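Local coordinates for protein 2-hydroxyhepta-2,4-diene-1,7-dioate isomerase (Mycobacterium marinum, PDB 3QDF) that probably acts as a metal-dependent isomerase or hydrolase of the fumarylacetoacetate hydrolase family and binds zinc ions, at residues I149-S154 against V249-E254. Numbering follows the deposited sequence.
Sequences IGNDVS and VSITIE. With ZN (zinc ion), chain B.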
loop_
_atom_site.group_PDB
_atom_site.type_symbol
_atom_site.label_atom_id
_atom_site.label_comp_id
_atom_site.label_asym_id
_atom_site.label_seq_id
_atom_site.Cartn_x
_atom_site.Cartn_y
_atom_site.Cartn_z
ATOM N N ILE A 149 1.023 3.406 0.411
ATOM C CA ILE A 149 1.949 2.574 1.178
ATOM C C ILE A 149 1.353 1.205 1.332
ATOM O O ILE A 149 0.141 1.070 1.511
ATOM C CB ILE A 149 2.264 3.172 2.585
ATOM C CG1 ILE A 149 2.686 4.649 2.458
ATOM C CG2 ILE A 149 3.377 2.355 3.285
ATOM C CD1 ILE A 149 2.849 5.390 3.789
ATOM N N GLY A 150 2.193 0.184 1.223
ATOM C CA GLY A 150 1.788 -1.171 1.517
ATOM C C GLY A 150 2.682 -1.811 2.558
ATOM O O GLY A 150 3.868 -1.436 2.713
ATOM N N ASN A 151 2.101 -2.763 3.296
ATOM C CA ASN A 151 2.846 -3.624 4.206
ATOM C C ASN A 151 2.702 -5.058 3.708
ATOM O O ASN A 151 1.641 -5.696 3.897
ATOM C CB ASN A 151 2.317 -3.501 5.654
ATOM C CG ASN A 151 3.236 -4.166 6.683
ATOM O OD1 ASN A 151 4.085 -4.977 6.339
ATOM N ND2 ASN A 151 3.053 -3.819 7.961
ATOM N N ASP A 152 3.759 -5.564 3.065
ATOM C CA ASP A 152 3.737 -6.927 2.521
ATOM C C ASP A 152 3.980 -7.972 3.625
ATOM O O ASP A 152 5.080 -8.568 3.749
ATOM C CB ASP A 152 4.773 -7.057 1.403
ATOM C CG ASP A 152 4.742 -8.422 0.738
ATOM O OD1 ASP A 152 3.738 -9.152 0.909
ATOM O OD2 ASP A 152 5.711 -8.761 0.036
ATOM N N VAL A 153 2.957 -8.204 4.440
ATOM C CA VAL A 153 3.124 -9.111 5.584
ATOM C C VAL A 153 3.373 -10.550 5.102
ATOM O O VAL A 153 2.693 -11.034 4.185
ATOM C CB VAL A 153 1.947 -8.985 6.571
ATOM C CG1 VAL A 153 2.195 -9.823 7.791
ATOM C CG2 VAL A 153 1.769 -7.525 6.979
ATOM N N SER A 154 4.369 -11.211 5.706
ATOM C CA SER A 154 4.906 -12.460 5.171
ATOM C C SER A 154 5.251 -13.462 6.282
ATOM O O SER A 154 6.096 -13.175 7.158
ATOM C CB SER A 154 6.174 -12.183 4.354
ATOM O OG SER A 154 5.990 -11.095 3.447
ATOM N N VAL A 249 3.062 -1.434 13.920
ATOM C CA VAL A 249 3.997 -1.185 12.831
ATOM C C VAL A 249 3.544 0.018 12.020
ATOM O O VAL A 249 2.379 0.105 11.605
ATOM C CB VAL A 249 4.262 -2.477 11.979
ATOM C CG1 VAL A 249 2.975 -3.121 11.565
ATOM C CG2 VAL A 249 5.152 -2.194 10.781
ATOM N N SER A 250 4.464 0.965 11.849
ATOM C CA SER A 250 4.210 2.190 11.104
ATOM C C SER A 250 5.217 2.327 10.001
ATOM O O SER A 250 6.424 2.290 10.251
ATOM C CB SER A 250 4.337 3.401 12.025
ATOM O OG SER A 250 3.211 3.471 12.865
ATOM N N ILE A 251 4.727 2.474 8.785
ATOM C CA ILE A 251 5.571 2.700 7.621
ATOM C C ILE A 251 5.277 4.119 7.139
ATOM O O ILE A 251 4.106 4.481 6.887
ATOM C CB ILE A 251 5.246 1.679 6.489
ATOM C CG1 ILE A 251 5.358 0.238 7.008
ATOM C CG2 ILE A 251 6.122 1.886 5.255
ATOM C CD1 ILE A 251 4.318 -0.744 6.340
ATOM N N THR A 252 6.332 4.924 7.021
ATOM C CA THR A 252 6.205 6.290 6.532
ATOM C C THR A 252 6.951 6.418 5.212
ATOM O O THR A 252 8.120 6.009 5.101
ATOM C CB THR A 252 6.788 7.313 7.561
ATOM O OG1 THR A 252 6.042 7.230 8.774
ATOM C CG2 THR A 252 6.712 8.774 7.031
ATOM N N ILE A 253 6.272 6.967 4.210
ATOM C CA ILE A 253 6.931 7.335 2.985
ATOM C C ILE A 253 6.819 8.837 2.769
ATOM O O ILE A 253 5.738 9.406 2.849
ATOM C CB ILE A 253 6.407 6.548 1.770
ATOM C CG1 ILE A 253 6.595 5.045 2.013
ATOM C CG2 ILE A 253 7.168 6.999 0.465
ATOM C CD1 ILE A 253 6.055 4.141 0.868
ATOM N N GLU A 254 7.969 9.460 2.539
ATOM C CA GLU A 254 8.065 10.883 2.227
ATOM C C GLU A 254 7.116 11.285 1.076
ATOM O O GLU A 254 7.036 10.602 0.062
ATOM C CB GLU A 254 9.514 11.202 1.871
ATOM C CG GLU A 254 9.801 12.655 1.442
ATOM C CD GLU A 254 11.256 12.822 1.009
ATOM O OE1 GLU A 254 11.953 11.799 0.863
ATOM O OE2 GLU A 254 11.712 13.968 0.821
HETATM ZN ZN ZN B . 7.391 -7.597 -0.522
HETATM O O HOH W 1 1.422 -1.312 8.708
HETATM O O HOH W 2 6.614 -7.002 -2.576
#
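Ile251 lays its CD1 methyl over one face of the Asn151 carboxamide, 3.6 Å from Asn151 CG, and the two side chains cross at about a right angle; Phe120 and Pro176 also touch Asn151. At the nitrogen end of the amide, Val249 CG1 meets Asn151 ND2 tip to tip at 3.7 Å; a water accepts from ND2 at 3.1 Å and reaches Val249 O only weakly. At the oxygen end, OD1 accepts from the backbone N of Glu121; together with the ND2-water bond this sets which end of the amide carries the oxygen. Farther along, with CG1 beside its backbone N (chi1 -51°), Ile149 leaves CG2 anti to that N, where it slides past Ile251, their CG2 methyls 3.4 Å apart, tighter than usual. Ile149 CG1 then packs on Ile253 CD1 at 3.8 Å. No direct hydrogen bond joins the segments. Next to Asn151, Asp152 turns to the metal: OD2 binds zinc at 2.1 Å alongside Glu121 and Glu123, while OD1 forms a salt bridge with Lys97. The short strand segments 149-151 and 249-253 run at 148°, roughly antiparallel, in separate sheets: 144-155 pairs with 118-128 and 175-182, whereas 248-253 lies between 191-196 and 257-265, the contact buried between them within the fumarylacetoacetate hydrolase-type domain.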